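PDB 6K96: five-membered-cyclitol-phosphate synthase from Streptomyces citricolor, which belongs to the myo-inositol-1-phosphate synthase family and binds nicotinamide-adenine-dinucleotide and a sodium ion. Local coordinates for residues V193-L198 with M269-E273; L206-S210 with I272-G276. All coordinates share one frame; numbering follows the deposited sequence.

Contact 1 (V193-L198 with M269-E273)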
loop_
_atom_site.group_PDB
_atom_site.type_symbol
_atom_site.label_atom_id
_atom_site.label_comp_id
_atom_site.label_asym_id
_atom_site.label_seq_id
_atom_site.Cartn_x
_atom_site.Cartn_y
_atom_site.Cartn_z
ATOM N N VAL B 193 -0.329 -14.354 -8.503
ATOM C CA VAL B 193 0.186 -12.954 -8.482
ATOM C C VAL B 193 1.610 -12.950 -7.954
ATOM O O VAL B 193 2.447 -12.348 -8.562
ATOM C CB VAL B 193 -0.639 -11.951 -7.660
ATOM C CG1 VAL B 193 0.005 -10.577 -7.718
ATOM C CG2 VAL B 193 -2.077 -11.888 -8.098
ATOM N N HIS B 194 1.870 -13.561 -6.806
ATOM C CA HIS B 194 3.237 -13.524 -6.218
ATOM C C HIS B 194 4.239 -14.080 -7.237
ATOM O O HIS B 194 5.303 -13.473 -7.473
ATOM C CB HIS B 194 3.261 -14.292 -4.902
ATOM C CG HIS B 194 4.482 -14.056 -4.095
ATOM N ND1 HIS B 194 4.541 -14.427 -2.789
ATOM C CD2 HIS B 194 5.637 -13.422 -4.365
ATOM C CE1 HIS B 194 5.698 -14.042 -2.287
ATOM N NE2 HIS B 194 6.382 -13.428 -3.225
ATOM N N ARG B 195 3.864 -15.200 -7.843
ATOM C CA ARG B 195 4.719 -16.012 -8.738
ATOM C C ARG B 195 5.025 -15.198 -10.000
ATOM O O ARG B 195 6.142 -15.274 -10.454
ATOM C CB ARG B 195 3.990 -17.358 -8.947
ATOM C CG ARG B 195 4.575 -18.289 -9.994
ATOM C CD ARG B 195 3.615 -19.447 -10.317
ATOM N NE ARG B 195 4.283 -20.320 -11.287
ATOM C CZ ARG B 195 4.679 -21.589 -11.082
ATOM N NH1 ARG B 195 4.412 -22.219 -9.948
ATOM N NH2 ARG B 195 5.324 -22.241 -12.040
ATOM N N ALA B 196 4.022 -14.504 -10.552
ATOM C CA ALA B 196 4.154 -13.699 -11.777
ATOM C C ALA B 196 5.186 -12.596 -11.518
ATOM O O ALA B 196 6.026 -12.344 -12.423
ATOM C CB ALA B 196 2.822 -13.111 -12.187
ATOM N N LEU B 197 5.127 -11.955 -10.354
ATOM C CA LEU B 197 6.009 -10.816 -10.031
ATOM C C LEU B 197 7.411 -11.345 -9.849
ATOM O O LEU B 197 8.351 -10.674 -10.301
ATOM C CB LEU B 197 5.508 -10.039 -8.805
ATOM C CG LEU B 197 4.256 -9.206 -9.089
ATOM C CD1 LEU B 197 3.638 -8.583 -7.847
ATOM C CD2 LEU B 197 4.550 -8.149 -10.127
ATOM N N LEU B 198 7.560 -12.495 -9.188
ATOM C CA LEU B 198 8.906 -13.072 -8.953
ATOM C C LEU B 198 9.458 -13.492 -10.301
ATOM O O LEU B 198 10.643 -13.209 -10.526
ATOM C CB LEU B 198 8.850 -14.196 -7.923
ATOM C CG LEU B 198 8.828 -13.718 -6.473
ATOM C CD1 LEU B 198 8.577 -14.912 -5.532
ATOM C CD2 LEU B 198 10.129 -13.014 -6.079
ATOM N N MET B 269 -1.077 -9.722 1.192
ATOM C CA MET B 269 -0.158 -8.578 1.249
ATOM C C MET B 269 1.161 -9.161 0.828
ATOM O O MET B 269 1.466 -10.275 1.299
ATOM C CB MET B 269 -0.061 -7.953 2.638
ATOM C CG MET B 269 -0.900 -6.718 2.755
ATOM S SD MET B 269 -2.043 -6.797 4.164
ATOM C CE MET B 269 -0.968 -7.292 5.499
ATOM N N LEU B 270 1.846 -8.553 -0.129
ATOM C CA LEU B 270 3.146 -9.150 -0.463
ATOM C C LEU B 270 4.191 -8.052 -0.569
ATOM O O LEU B 270 3.822 -6.863 -0.573
ATOM C CB LEU B 270 3.014 -10.137 -1.626
ATOM C CG LEU B 270 2.737 -9.587 -2.998
ATOM C CD1 LEU B 270 4.039 -9.020 -3.555
ATOM C CD2 LEU B 270 2.138 -10.666 -3.916
ATOM N N ASN B 271 5.416 -8.479 -0.306
ATOM C CA ASN B 271 6.643 -7.658 -0.343
ATOM C C ASN B 271 7.655 -8.422 -1.179
ATOM O O ASN B 271 7.769 -9.643 -0.972
ATOM C CB ASN B 271 7.245 -7.395 1.033
ATOM C CG ASN B 271 8.403 -6.434 0.924
ATOM O OD1 ASN B 271 9.557 -6.813 1.084
ATOM N ND2 ASN B 271 8.105 -5.203 0.542
ATOM N N ILE B 272 8.292 -7.735 -2.116
ATOM C CA ILE B 272 9.442 -8.269 -2.892
ATOM C C ILE B 272 10.524 -7.222 -2.858
ATOM O O ILE B 272 10.200 -6.096 -3.048
ATOM C CB ILE B 272 9.090 -8.642 -4.337
ATOM C CG1 ILE B 272 8.003 -9.710 -4.405
ATOM C CG2 ILE B 272 10.369 -9.023 -5.069
ATOM C CD1 ILE B 272 7.211 -9.632 -5.654
ATOM N N GLU B 273 11.740 -7.639 -2.536
ATOM C CA GLU B 273 12.911 -6.763 -2.367
ATOM C C GLU B 273 13.948 -7.300 -3.320
ATOM O O GLU B 273 14.593 -8.262 -2.985
ATOM C CB GLU B 273 13.416 -6.764 -0.920
ATOM C CG GLU B 273 12.454 -6.112 0.063
ATOM C CD GLU B 273 12.149 -4.619 -0.177
ATOM O OE1 GLU B 273 13.003 -3.871 -0.780
ATOM O OE2 GLU B 273 11.024 -4.188 0.245
#
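Leu270 and Ile272 meet His194, Leu197 and Leu198 in a buried, apolar helix-on-sheet contact: one face of helix 190-203 lies on strand 265-275 of the mixed sheet. The short segments run nearly parallel, 14° apart, with axes about 10.1 Å from each other. The helix packs on every second residue of the strand, Leu270 and Ile272, because the CB of the intervening Asn271 points away from it. Leu270 CD2 approaches the His194 backbone at CA (3.8 Å) and touches its CB, while Leu270 CD1 faces Leu197 CD1. With CG between the backbone N and the carbonyl carbon (chi1 71°), Leu270 spreads both methyls against the helix. Ile272 divides its two branches: CD1 presses on Leu197 CB at 3.6 Å, and CG2 reaches Leu198 CD2 at 4.1 Å. The imidazole of His194, its CG anti to the backbone N (chi1 -167°), extends to the strand, where Leu270 CD2 and Ile272 CG1 come obliquely to the ring. Its nitrogens are satisfied by strand 207-217, NE2 bonding with Ser211 OG and ND1 with Gln213 NE2, so the rotation of this buried ring is fixed. Leu286 of strand 281-291 packs beside Val193, Leu197 and Leu270, and Val193 and Leu197 of a second subunit pack on Leu197 and Val193, placing the helix between its own sheet and a neighbouring chain.

Contact 2 (L206-S210 with I272-G276)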
loop_
_atom_site.group_PDB
_atom_site.type_symbol
_atom_site.label_atom_id
_atom_site.label_comp_id
_atom_site.label_asym_id
_atom_site.label_seq_id
_atom_site.Cartn_x
_atom_site.Cartn_y
_atom_site.Cartn_z
ATOM N N LEU B 206 16.930 -9.503 -12.366
ATOM C CA LEU B 206 17.057 -8.807 -11.065
ATOM C C LEU B 206 17.269 -9.852 -9.958
ATOM O O LEU B 206 16.687 -10.997 -10.006
ATOM C CB LEU B 206 15.824 -7.928 -10.821
ATOM C CG LEU B 206 15.753 -6.684 -11.720
ATOM C CD1 LEU B 206 14.841 -6.903 -12.881
ATOM C CD2 LEU B 206 15.293 -5.473 -10.967
ATOM N N SER B 207 18.076 -9.523 -8.959
ATOM C CA SER B 207 18.404 -10.506 -7.899
ATOM C C SER B 207 17.376 -10.369 -6.774
ATOM O O SER B 207 17.065 -9.231 -6.376
ATOM C CB SER B 207 19.843 -10.334 -7.428
ATOM O OG SER B 207 20.747 -10.272 -8.544
ATOM N N LEU B 208 16.873 -11.492 -6.256
ATOM C CA LEU B 208 15.953 -11.482 -5.086
ATOM C C LEU B 208 16.794 -11.357 -3.819
ATOM O O LEU B 208 17.824 -11.995 -3.718
ATOM C CB LEU B 208 15.117 -12.754 -5.150
ATOM C CG LEU B 208 13.875 -12.857 -4.279
ATOM C CD1 LEU B 208 12.950 -11.632 -4.395
ATOM C CD2 LEU B 208 13.119 -14.111 -4.686
ATOM N N ALA B 209 16.495 -10.384 -2.992
ATOM C CA ALA B 209 16.979 -10.308 -1.603
ATOM C C ALA B 209 15.988 -11.073 -0.728
ATOM O O ALA B 209 16.457 -11.795 0.155
ATOM C CB ALA B 209 17.107 -8.888 -1.109
ATOM N N SER B 210 14.683 -10.904 -0.927
ATOM C CA SER B 210 13.697 -11.359 0.071
ATOM C C SER B 210 12.300 -11.094 -0.417
ATOM O O SER B 210 12.134 -10.146 -1.262
ATOM C CB SER B 210 13.899 -10.715 1.416
ATOM O OG SER B 210 13.312 -9.441 1.512
ATOM N N ILE B 272 8.292 -7.735 -2.116
ATOM C CA ILE B 272 9.442 -8.269 -2.892
ATOM C C ILE B 272 10.524 -7.222 -2.858
ATOM O O ILE B 272 10.200 -6.096 -3.048
ATOM C CB ILE B 272 9.090 -8.642 -4.337
ATOM C CG1 ILE B 272 8.003 -9.710 -4.405
ATOM C CG2 ILE B 272 10.369 -9.023 -5.069
ATOM C CD1 ILE B 272 7.211 -9.632 -5.654
ATOM N N GLU B 273 11.740 -7.639 -2.536
ATOM C CA GLU B 273 12.911 -6.763 -2.367
ATOM C C GLU B 273 13.948 -7.300 -3.320
ATOM O O GLU B 273 14.593 -8.262 -2.985
ATOM C CB GLU B 273 13.416 -6.764 -0.920
ATOM C CG GLU B 273 12.454 -6.112 0.063
ATOM C CD GLU B 273 12.149 -4.619 -0.177
ATOM O OE1 GLU B 273 13.003 -3.871 -0.780
ATOM O OE2 GLU B 273 11.024 -4.188 0.245
ATOM N N GLY B 274 14.083 -6.677 -4.483
ATOM C CA GLY B 274 15.088 -7.073 -5.487
ATOM C C GLY B 274 16.338 -6.257 -5.351
ATOM O O GLY B 274 16.359 -5.265 -4.622
ATOM N N LEU B 275 17.359 -6.643 -6.073
ATOM C CA LEU B 275 18.577 -5.811 -6.197
ATOM C C LEU B 275 18.849 -5.724 -7.699
ATOM O O LEU B 275 18.658 -6.743 -8.432
ATOM C CB LEU B 275 19.772 -6.380 -5.419
ATOM C CG LEU B 275 19.518 -6.734 -3.943
ATOM C CD1 LEU B 275 20.557 -7.723 -3.401
ATOM C CD2 LEU B 275 19.472 -5.480 -3.064
ATOM N N GLY B 276 19.188 -4.530 -8.162
ATOM C CA GLY B 276 19.422 -4.331 -9.596
ATOM C C GLY B 276 20.839 -3.915 -9.777
ATOM O O GLY B 276 21.654 -4.270 -8.907
#
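Ser207 and Leu275 face each other as an antiparallel hydrogen-bonded pair, joined by two backbone bonds. Ser207 N gives its hydrogen to Leu275 O at 2.9 Å, and Leu275 N returns one to Ser207 O at 2.6 Å. Ser207 O also receives a CA-H...O contact from Gly274 CA, at 3.1 Å. Leu208 and Gly274 form the next, non-hydrogen-bonded pair. Beyond it the register slips by one residue, and Glu273 O accepts two donors: Ala209 N at 2.8 Å and, weakly, Ser210 N at 3.4 Å. Glu273 N in turn donates to Ser210 O at 2.8 Å. Along the other edge of strand 265-275, Ile272 and Gly274 make their backbone hydrogen bonds to Ile284 and Val282 of strand 281-291. Ser207 OG bonds to Gly41 N of a second subunit; Glu273 OE1 bonds to Ser283 OG, and OE2 accepts from Asn271 ND2. Ser210 OG, held between its backbone N and carbonyl carbon (chi1 83°), lies 3.6 Å from Glu273 CB. On the other face Leu208 CD1 meets Ile272 CG2 at 3.7 Å, the two side chains crossing at about a right angle. Two residues, Ala209 and Ser210, set opposite the single Glu273 make this a classic beta bulge, an extra residue accommodated in one strand of an antiparallel pair within the mixed sheet.

How the contacts relate
Contacts 1 and 2 lie about 11 Å apart, centre to centre, and both end on strand 265-275; their segments overlap at Ile272 and Glu273, but only Ile272 touches the partner segment in both. Along the chain helix 190-203 comes first, then strand 207-217, and strand 265-275, which packs against the one and pairs with the other, follows some 60 to 70 residues later. Contact 1 lays the helix on the sheet, whereas contact 2 knits neighbouring strands within it. The two join directly where Leu198 CD2 packs on Leu208 CD2 at 3.5 Å. Both also touch a second subunit of the four-chain assembly, so this helix-covered sheet, well away from the centre of the chain, takes part in the assembly.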